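Local coordinates for protein phosphoribosylaminoimidazole carboxylase, ATPase subunit (PDB 3V4S) that probably catalyses the ATP- and bicarbonate-dependent carboxylation of aminoimidazole ribonucleotide to its N5-carboxy form, a step of purine biosynthesis, as an ATP-grasp enzyme, at residues B[152-157]-B[183-188]; B[316-321]-B[357-362]; B[195-200]-B[260-265]. All coordinates share one frame; numbering follows the deposited sequence.

Contact 1: B[152-157]-B[183-188]; sequences LKTTTG and AECILE. With ATP (adenosine-5'-triphosphate), chain F.
Lys153 and Glu188 meet at the N6/N7 edge of the ATP adenine. The lysine CG is turned beside the backbone N (chi1 -55°) and the rest of the chain runs extended, which carries NZ to the nucleotide. There it forms a salt bridge with Glu188 OE2 (2.9 Å), approaching from above the carboxylate plane, and hydrogen bonds to ATP O2A (2.8 Å) and N7 (3.0 Å). A long, flexible cation suits a place between a phosphate and a purine ring. Glu188 OE2 also accepts a nearly straight bond from the adenine N6 (168° at the hydrogen), while its OE1 has Lys117 as a salt-bridge partner.

Lys153 pairs with Ile186 through two backbone hydrogen bonds, in antiparallel register. At the end of this pairing Thr155 OG1 donates to Glu184 OE1, on the lone pair away from the other oxygen (2.8 Å); Glu184 OE2 is held by Gln134. On the face of Leu152 and Leu187, Leu152 CD1 packs on Cys185 CB at 3.5 Å, and helix 173-182 adjoins this apolar side.

Lysine and glutamate thus read adenine and phosphate together: the ammonium would offset negative charge on the alpha-phosphate and keep the carboxylate ionised, ready to accept from the amino group.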
# COMPACT_ATOMS: atom_id res chain seq x y z
N LEU B 152 -31.03 -23.40 -8.25
CA LEU B 152 -31.77 -22.29 -8.86
C LEU B 152 -31.21 -20.94 -8.39
O LEU B 152 -31.08 -20.68 -7.19
CB LEU B 152 -33.25 -22.40 -8.46
CG LEU B 152 -34.24 -21.49 -9.18
CD1 LEU B 152 -34.36 -21.85 -10.67
CD2 LEU B 152 -35.60 -21.60 -8.49
N LYS B 153 -30.90 -20.07 -9.34
CA LYS B 153 -30.27 -18.77 -9.05
C LYS B 153 -31.02 -17.69 -9.81
O LYS B 153 -31.28 -17.85 -11.00
CB LYS B 153 -28.82 -18.75 -9.57
CG LYS B 153 -27.89 -19.86 -9.08
CD LYS B 153 -26.46 -19.63 -9.58
CE LYS B 153 -25.52 -20.65 -8.95
NZ LYS B 153 -24.12 -20.53 -9.44
N THR B 154 -31.32 -16.57 -9.15
CA THR B 154 -31.86 -15.39 -9.85
C THR B 154 -30.86 -14.90 -10.87
O THR B 154 -29.65 -14.89 -10.60
CB THR B 154 -32.19 -14.23 -8.88
OG1 THR B 154 -30.98 -13.74 -8.27
CG2 THR B 154 -33.14 -14.69 -7.81
N THR B 155 -31.34 -14.50 -12.04
CA THR B 155 -30.42 -14.05 -13.10
C THR B 155 -29.76 -12.70 -12.80
O THR B 155 -28.67 -12.42 -13.32
CB THR B 155 -31.09 -13.98 -14.48
OG1 THR B 155 -32.27 -13.18 -14.40
CG2 THR B 155 -31.43 -15.40 -15.01
N THR B 156 -30.40 -11.88 -11.98
CA THR B 156 -29.83 -10.60 -11.58
C THR B 156 -29.89 -10.37 -10.06
O THR B 156 -30.66 -11.03 -9.35
CB THR B 156 -30.49 -9.40 -12.31
OG1 THR B 156 -31.89 -9.37 -12.00
CG2 THR B 156 -30.29 -9.50 -13.85
N GLY B 157 -29.06 -9.44 -9.58
CA GLY B 157 -29.12 -8.97 -8.19
C GLY B 157 -28.58 -9.89 -7.11
O GLY B 157 -28.55 -9.52 -5.93
N ALA B 183 -38.59 -14.03 -9.01
CA ALA B 183 -37.61 -13.50 -9.97
C ALA B 183 -37.28 -14.45 -11.11
O ALA B 183 -37.41 -15.65 -10.97
CB ALA B 183 -36.32 -13.11 -9.24
N GLU B 184 -36.86 -13.89 -12.25
CA GLU B 184 -36.27 -14.70 -13.32
C GLU B 184 -35.02 -15.39 -12.77
O GLU B 184 -34.23 -14.80 -12.02
CB GLU B 184 -35.92 -13.83 -14.52
CG GLU B 184 -35.37 -14.61 -15.70
CD GLU B 184 -34.91 -13.70 -16.81
OE1 GLU B 184 -33.87 -13.03 -16.65
OE2 GLU B 184 -35.58 -13.66 -17.86
N CYS B 185 -34.87 -16.66 -13.14
CA CYS B 185 -33.82 -17.51 -12.61
C CYS B 185 -33.24 -18.37 -13.71
O CYS B 185 -33.82 -18.47 -14.79
CB CYS B 185 -34.40 -18.45 -11.57
SG CYS B 185 -34.95 -17.74 -10.00
N ILE B 186 -32.09 -18.99 -13.42
CA ILE B 186 -31.63 -20.13 -14.18
C ILE B 186 -31.56 -21.29 -13.21
O ILE B 186 -31.20 -21.11 -12.03
CB ILE B 186 -30.24 -19.94 -14.87
CG1 ILE B 186 -29.17 -19.41 -13.89
CG2 ILE B 186 -30.33 -19.05 -16.10
CD1 ILE B 186 -27.75 -19.56 -14.41
N LEU B 187 -31.93 -22.46 -13.69
CA LEU B 187 -31.60 -23.68 -13.00
C LEU B 187 -30.35 -24.27 -13.65
O LEU B 187 -30.25 -24.33 -14.87
CB LEU B 187 -32.75 -24.68 -13.03
CG LEU B 187 -32.54 -25.94 -12.17
CD1 LEU B 187 -32.71 -25.60 -10.70
CD2 LEU B 187 -33.52 -27.05 -12.57
N GLU B 188 -29.39 -24.67 -12.82
CA GLU B 188 -28.18 -25.30 -13.33
C GLU B 188 -27.82 -26.53 -12.51
O GLU B 188 -28.12 -26.61 -11.31
CB GLU B 188 -27.01 -24.30 -13.38
CG GLU B 188 -26.53 -23.85 -12.00
CD GLU B 188 -25.34 -22.90 -12.07
OE1 GLU B 188 -25.22 -22.13 -13.06
OE2 GLU B 188 -24.56 -22.91 -11.11
PG ATP F . -21.08 -13.77 -4.89
O1G ATP F . -19.71 -14.28 -5.28
O2G ATP F . -21.22 -13.25 -3.48
O3G ATP F . -21.70 -12.87 -5.93
PB ATP F . -23.37 -15.39 -5.66
O1B ATP F . -24.48 -14.84 -4.80
O2B ATP F . -23.30 -15.03 -7.10
O3B ATP F . -21.95 -15.16 -4.89
PA ATP F . -22.63 -18.01 -6.55
O1A ATP F . -21.21 -17.49 -6.66
O2A ATP F . -23.37 -18.42 -7.80
O3A ATP F . -23.53 -17.00 -5.67
O5' ATP F . -22.62 -19.26 -5.55
C5' ATP F . -22.14 -19.08 -4.21
C4' ATP F . -21.53 -20.41 -3.81
O4' ATP F . -22.51 -21.46 -3.91
C3' ATP F . -20.40 -20.84 -4.75
O3' ATP F . -19.13 -20.21 -4.48
C2' ATP F . -20.42 -22.35 -4.58
O2' ATP F . -19.71 -22.75 -3.41
C1' ATP F . -21.91 -22.67 -4.40
N9 ATP F . -22.47 -23.03 -5.73
C8 ATP F . -23.07 -22.19 -6.61
N7 ATP F . -23.42 -22.85 -7.75
C5 ATP F . -23.05 -24.14 -7.60
C6 ATP F . -23.13 -25.39 -8.41
N6 ATP F . -23.69 -25.41 -9.64
N1 ATP F . -22.61 -26.52 -7.87
C2 ATP F . -22.04 -26.56 -6.64
N3 ATP F . -21.94 -25.46 -5.87
C4 ATP F . -22.42 -24.25 -6.28
O HOH W 1 -23.71 -20.04 -12.09
O HOH W 2 -33.39 -12.14 -11.53

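Contact 2: B[316-321]-B[357-362]; sequences VVMVNI and HVNILN
Asn320 and Met318 both approach His357 across the strands, on a face that also carries Asn359. The Asn320 amide crosses the histidine side chain obliquely, its plane 63° from the ring and OD1 4.0 Å from His357 CB. Asn359 ND2 lies at the ring edge, in its plane; beyond the two strands, His342 and His284 both stack with this ring. Met318 comes to it obliquely, with SD 5.0 Å from the ring centroid. The methionine CG, anti to its own backbone N (chi1 -176°), also approaches Asn359 OD1 at 3.2 Å. That oxygen is buried without a hydrogen-bonding partner, whereas ND2 donates to Asp288 and His284. Two hydrogen bonds, to Tyr344 and Gln287, hold the rotation of the His357 ring. Farther along this face, Val316 CG2 and Leu361 CD2 lie side by side at 3.6 Å.

Branched side chains fill the other face, where they suit extended backbone and a dry interior: Val319 CG2 meets Ile360 CD1 at 3.9 Å, and helix 365-374 packs against Val317 and Ile360. Four nearly straight backbone hydrogen bonds join Val317 to Ile360 and Val319 to Val358.

With one mixed face and one apolar, this antiparallel pair forms part of the large sheet beside the carbonate pocket: Asn320 ND2 bonds Asn281, and strand 354-361 begins at Lys354, both residues of that pocket.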
# COMPACT_ATOMS: atom_id res chain seq x y z
N VAL B 316 -0.07 -16.93 1.35
CA VAL B 316 -1.05 -16.10 2.06
C VAL B 316 -2.42 -16.76 2.19
O VAL B 316 -2.91 -17.42 1.26
CB VAL B 316 -1.20 -14.72 1.35
CG1 VAL B 316 -1.52 -14.90 -0.13
CG2 VAL B 316 -2.24 -13.84 2.05
N VAL B 317 -3.02 -16.57 3.37
CA VAL B 317 -4.43 -16.85 3.57
C VAL B 317 -5.12 -15.52 3.89
O VAL B 317 -4.83 -14.87 4.90
CB VAL B 317 -4.67 -17.87 4.71
CG1 VAL B 317 -6.16 -18.15 4.86
CG2 VAL B 317 -3.92 -19.17 4.44
N MET B 318 -6.00 -15.09 2.99
CA MET B 318 -6.90 -13.98 3.31
C MET B 318 -8.11 -14.51 4.09
O MET B 318 -8.73 -15.51 3.69
CB MET B 318 -7.36 -13.27 2.03
CG MET B 318 -8.23 -12.04 2.37
SD MET B 318 -9.66 -11.84 1.30
CE MET B 318 -10.75 -13.13 1.89
N VAL B 319 -8.45 -13.85 5.20
CA VAL B 319 -9.66 -14.17 5.93
C VAL B 319 -10.57 -12.94 5.95
O VAL B 319 -10.13 -11.85 6.32
CB VAL B 319 -9.39 -14.65 7.38
CG1 VAL B 319 -10.61 -15.37 7.93
CG2 VAL B 319 -8.18 -15.60 7.44
N ASN B 320 -11.83 -13.11 5.54
CA ASN B 320 -12.80 -12.03 5.62
C ASN B 320 -13.18 -11.65 7.05
O ASN B 320 -13.27 -12.51 7.94
CB ASN B 320 -14.08 -12.34 4.80
CG ASN B 320 -14.08 -11.65 3.44
OD1 ASN B 320 -13.30 -10.72 3.19
ND2 ASN B 320 -14.96 -12.11 2.54
N ILE B 321 -13.35 -10.35 7.26
CA ILE B 321 -13.86 -9.83 8.51
C ILE B 321 -15.26 -9.29 8.25
O ILE B 321 -15.43 -8.25 7.60
CB ILE B 321 -12.98 -8.72 9.11
CG1 ILE B 321 -11.58 -9.25 9.41
CG2 ILE B 321 -13.62 -8.15 10.38
CD1 ILE B 321 -10.53 -8.17 9.60
N HIS B 357 -10.65 -7.25 5.97
CA HIS B 357 -10.02 -8.56 5.79
C HIS B 357 -8.66 -8.56 6.40
O HIS B 357 -8.06 -7.50 6.60
CB HIS B 357 -9.94 -8.94 4.31
CG HIS B 357 -9.10 -8.00 3.48
ND1 HIS B 357 -9.62 -6.90 2.90
CD2 HIS B 357 -7.75 -8.05 3.12
CE1 HIS B 357 -8.66 -6.27 2.20
NE2 HIS B 357 -7.51 -6.97 2.33
N VAL B 358 -8.16 -9.75 6.70
CA VAL B 358 -6.80 -9.88 7.18
C VAL B 358 -6.01 -10.84 6.27
O VAL B 358 -6.47 -11.95 5.98
CB VAL B 358 -6.76 -10.30 8.66
CG1 VAL B 358 -7.67 -11.50 8.93
CG2 VAL B 358 -5.33 -10.60 9.09
N ASN B 359 -4.85 -10.39 5.78
CA ASN B 359 -3.97 -11.26 4.99
C ASN B 359 -2.93 -11.86 5.92
O ASN B 359 -2.14 -11.13 6.52
CB ASN B 359 -3.31 -10.50 3.84
CG ASN B 359 -4.30 -10.10 2.76
OD1 ASN B 359 -5.21 -10.86 2.42
ND2 ASN B 359 -4.10 -8.91 2.17
N ILE B 360 -2.95 -13.19 6.05
CA ILE B 360 -2.02 -13.91 6.92
C ILE B 360 -0.89 -14.46 6.06
O ILE B 360 -1.09 -15.39 5.26
CB ILE B 360 -2.73 -15.02 7.72
CG1 ILE B 360 -3.93 -14.46 8.48
CG2 ILE B 360 -1.76 -15.70 8.70
CD1 ILE B 360 -4.74 -15.49 9.25
N LEU B 361 0.29 -13.86 6.19
CA LEU B 361 1.43 -14.29 5.38
C LEU B 361 2.29 -15.28 6.15
O LEU B 361 2.58 -15.08 7.33
CB LEU B 361 2.30 -13.09 4.95
CG LEU B 361 1.74 -11.84 4.27
CD1 LEU B 361 2.86 -11.15 3.51
CD2 LEU B 361 0.58 -12.10 3.34
N ASN B 362 2.73 -16.31 5.46
CA ASN B 362 3.62 -17.29 6.07
C ASN B 362 4.28 -18.10 4.98
O ASN B 362 3.67 -18.33 3.93
CB ASN B 362 2.85 -18.19 7.02
CG ASN B 362 3.76 -18.88 8.02
OD1 ASN B 362 4.46 -19.84 7.68
ND2 ASN B 362 3.76 -18.40 9.25

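Contact 3: B[195-200]-B[260-265]. With MG (magnesium ion), chain G; ATP (adenosine-5'-triphosphate), chain F.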
# COMPACT_ATOMS: atom_id res chain seq x y z
N LYS B 195 -12.48 -28.45 -5.29
CA LYS B 195 -12.14 -27.12 -4.77
C LYS B 195 -12.73 -26.03 -5.67
O LYS B 195 -12.96 -26.25 -6.86
CB LYS B 195 -10.61 -26.95 -4.68
CG LYS B 195 -9.97 -27.68 -3.52
CD LYS B 195 -8.47 -27.83 -3.70
CE LYS B 195 -7.87 -28.71 -2.62
NZ LYS B 195 -8.19 -28.20 -1.26
N GLU B 196 -12.99 -24.86 -5.07
CA GLU B 196 -13.33 -23.65 -5.81
C GLU B 196 -12.07 -22.81 -5.94
O GLU B 196 -11.32 -22.66 -4.97
CB GLU B 196 -14.34 -22.80 -5.05
CG GLU B 196 -15.66 -23.48 -4.77
CD GLU B 196 -16.69 -22.48 -4.32
OE1 GLU B 196 -17.10 -22.57 -3.14
OE2 GLU B 196 -17.05 -21.60 -5.12
N VAL B 197 -11.84 -22.25 -7.12
CA VAL B 197 -10.68 -21.40 -7.29
C VAL B 197 -11.09 -20.18 -8.08
O VAL B 197 -12.12 -20.17 -8.73
CB VAL B 197 -9.50 -22.11 -8.00
CG1 VAL B 197 -9.07 -23.36 -7.25
CG2 VAL B 197 -9.81 -22.39 -9.47
N SER B 198 -10.27 -19.14 -8.01
CA SER B 198 -10.48 -17.96 -8.82
C SER B 198 -9.16 -17.44 -9.36
O SER B 198 -8.07 -17.70 -8.80
CB SER B 198 -11.20 -16.87 -8.02
OG SER B 198 -10.38 -16.37 -6.98
N VAL B 199 -9.29 -16.69 -10.45
CA VAL B 199 -8.19 -16.09 -11.15
C VAL B 199 -8.62 -14.68 -11.51
O VAL B 199 -9.75 -14.46 -12.01
CB VAL B 199 -7.89 -16.88 -12.44
CG1 VAL B 199 -6.70 -16.29 -13.15
CG2 VAL B 199 -7.60 -18.34 -12.12
N ILE B 200 -7.75 -13.72 -11.19
CA ILE B 200 -7.97 -12.32 -11.52
C ILE B 200 -7.10 -11.99 -12.71
O ILE B 200 -5.87 -12.14 -12.65
CB ILE B 200 -7.58 -11.38 -10.35
CG1 ILE B 200 -8.24 -11.77 -9.01
CG2 ILE B 200 -7.82 -9.92 -10.72
CD1 ILE B 200 -9.73 -11.59 -8.89
N VAL B 260 -12.53 -14.35 -12.26
CA VAL B 260 -13.14 -15.57 -12.81
C VAL B 260 -13.23 -16.60 -11.70
O VAL B 260 -12.21 -17.10 -11.23
CB VAL B 260 -12.31 -16.12 -14.00
CG1 VAL B 260 -13.02 -17.31 -14.66
CG2 VAL B 260 -12.05 -15.03 -15.03
N GLU B 261 -14.46 -16.91 -11.26
CA GLU B 261 -14.67 -17.96 -10.28
C GLU B 261 -14.88 -19.30 -10.98
O GLU B 261 -15.63 -19.39 -11.96
CB GLU B 261 -15.92 -17.69 -9.43
CG GLU B 261 -15.88 -16.44 -8.59
CD GLU B 261 -17.11 -16.31 -7.70
OE1 GLU B 261 -17.94 -17.26 -7.60
OE2 GLU B 261 -17.27 -15.25 -7.09
N MET B 262 -14.27 -20.35 -10.42
CA MET B 262 -14.19 -21.66 -11.06
C MET B 262 -14.44 -22.80 -10.09
O MET B 262 -14.24 -22.68 -8.87
CB MET B 262 -12.81 -21.85 -11.69
CG MET B 262 -12.55 -20.93 -12.86
SD MET B 262 -10.79 -20.98 -13.24
CE MET B 262 -10.68 -19.84 -14.60
N PHE B 263 -14.90 -23.92 -10.65
CA PHE B 263 -15.09 -25.13 -9.89
C PHE B 263 -14.11 -26.16 -10.44
O PHE B 263 -14.07 -26.39 -11.65
CB PHE B 263 -16.52 -25.67 -10.04
CG PHE B 263 -17.59 -24.78 -9.44
CD1 PHE B 263 -18.85 -24.69 -10.04
CD2 PHE B 263 -17.36 -24.05 -8.27
CE1 PHE B 263 -19.85 -23.89 -9.49
CE2 PHE B 263 -18.36 -23.25 -7.72
CZ PHE B 263 -19.60 -23.17 -8.34
N ALA B 264 -13.31 -26.76 -9.56
CA ALA B 264 -12.36 -27.77 -10.02
C ALA B 264 -12.78 -29.17 -9.56
O ALA B 264 -12.93 -29.43 -8.37
CB ALA B 264 -10.95 -27.42 -9.56
N THR B 265 -13.03 -30.05 -10.53
CA THR B 265 -13.52 -31.40 -10.22
C THR B 265 -12.37 -32.41 -10.04
O THR B 265 -11.26 -32.18 -10.50
CB THR B 265 -14.59 -31.90 -11.23
OG1 THR B 265 -14.25 -31.46 -12.55
CG2 THR B 265 -15.97 -31.34 -10.88
MG MG G . -19.58 -16.26 -6.33
PG ATP F . -21.08 -13.77 -4.89
O1G ATP F . -19.71 -14.28 -5.28
O2G ATP F . -21.22 -13.25 -3.48
O3G ATP F . -21.70 -12.87 -5.93
PB ATP F . -23.37 -15.39 -5.66
O1B ATP F . -24.48 -14.84 -4.80
O2B ATP F . -23.30 -15.03 -7.10
O3B ATP F . -21.95 -15.16 -4.89
PA ATP F . -22.63 -18.01 -6.55
O1A ATP F . -21.21 -17.49 -6.66
O2A ATP F . -23.37 -18.42 -7.80
O3A ATP F . -23.53 -17.00 -5.67
O5' ATP F . -22.62 -19.26 -5.55
C5' ATP F . -22.14 -19.08 -4.21
C4' ATP F . -21.53 -20.41 -3.81
O4' ATP F . -22.51 -21.46 -3.91
C3' ATP F . -20.40 -20.84 -4.75
O3' ATP F . -19.13 -20.21 -4.48
C2' ATP F . -20.42 -22.35 -4.58
O2' ATP F . -19.71 -22.75 -3.41
C1' ATP F . -21.91 -22.67 -4.40
N9 ATP F . -22.47 -23.03 -5.73
C8 ATP F . -23.07 -22.19 -6.61
N7 ATP F . -23.42 -22.85 -7.75
C5 ATP F . -23.05 -24.14 -7.60
C6 ATP F . -23.13 -25.39 -8.41
N6 ATP F . -23.69 -25.41 -9.64
N1 ATP F . -22.61 -26.52 -7.87
C2 ATP F . -22.04 -26.56 -6.64
N3 ATP F . -21.94 -25.46 -5.87
C4 ATP F . -22.42 -24.25 -6.28
O HOH W 3 -16.02 -20.60 -7.47
O HOH W 4 -18.97 -17.20 -4.72
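Glu196 and Phe263 stand side by side on an antiparallel pair of strands in the ATP-grasp fold, facing the nucleotide. Glu196 CG lies beside the backbone N (chi1 -60°), and the chain extends from there to the ribose, which it grips with both carboxylate oxygens: ATP O2' donates to OE1 and O3' to OE2, each at 2.6 Å, a fork that suits a vicinal diol. Phe263 lies next to the purine, its CZ 3.7 Å from ATP C4, an apolar ring placed obliquely beside the base. Glu261, two residues earlier, binds magnesium through OE1 at 2.3 Å, and O1G and O1A of ATP join it on the same ion. Carboxylate is a natural ligand for this hard cation.

The next shell sets these groups in place. His219 bonds to Glu196 OE1, and water 3 links Glu196 OE2 to Met262 O. Asn273 holds Glu261 OE1, while Glu274 is a further ligand of the metal. Phe193 stacks on Phe263.

Farther out, six backbone hydrogen bonds pair Lys195 with Ala264, Val197 with Met262 and Val199 with Val260. Their side chains occupy the face away from ATP, where Val197 CG2 rests on Met262 CB at 3.8 Å and helix 235-251 packs against Val199, Val260, Met262 and Ala264.

Between the two ligand-bearing residues the fit is close: Glu196 OE2 sits at the edge of the Phe263 ring, in its plane, 3.3 Å from CE2.

From the N terminus, contact 1 comes first: 152-157 and 183-188 close a loop of 25 residues containing helix 173-182, within the small four-stranded sheet. Strand 195-203 follows soon after in the chain and opens contact 3, whose 59-residue loop returns to 260-265 in the large eight-stranded sheet. Contact 2 opens later still, at 316-321, and closes at 357-362 around 35 residues. The three loops run in series, none nested or crossing. Contacts 1 and 3, about 20 Å between centres, hold ATP between the two sheets. Contact 2, about 18 Å from contact 3 between centres, joins strands 316-322 and 354-361 of the same large sheet, the former lying beside strand 223-229.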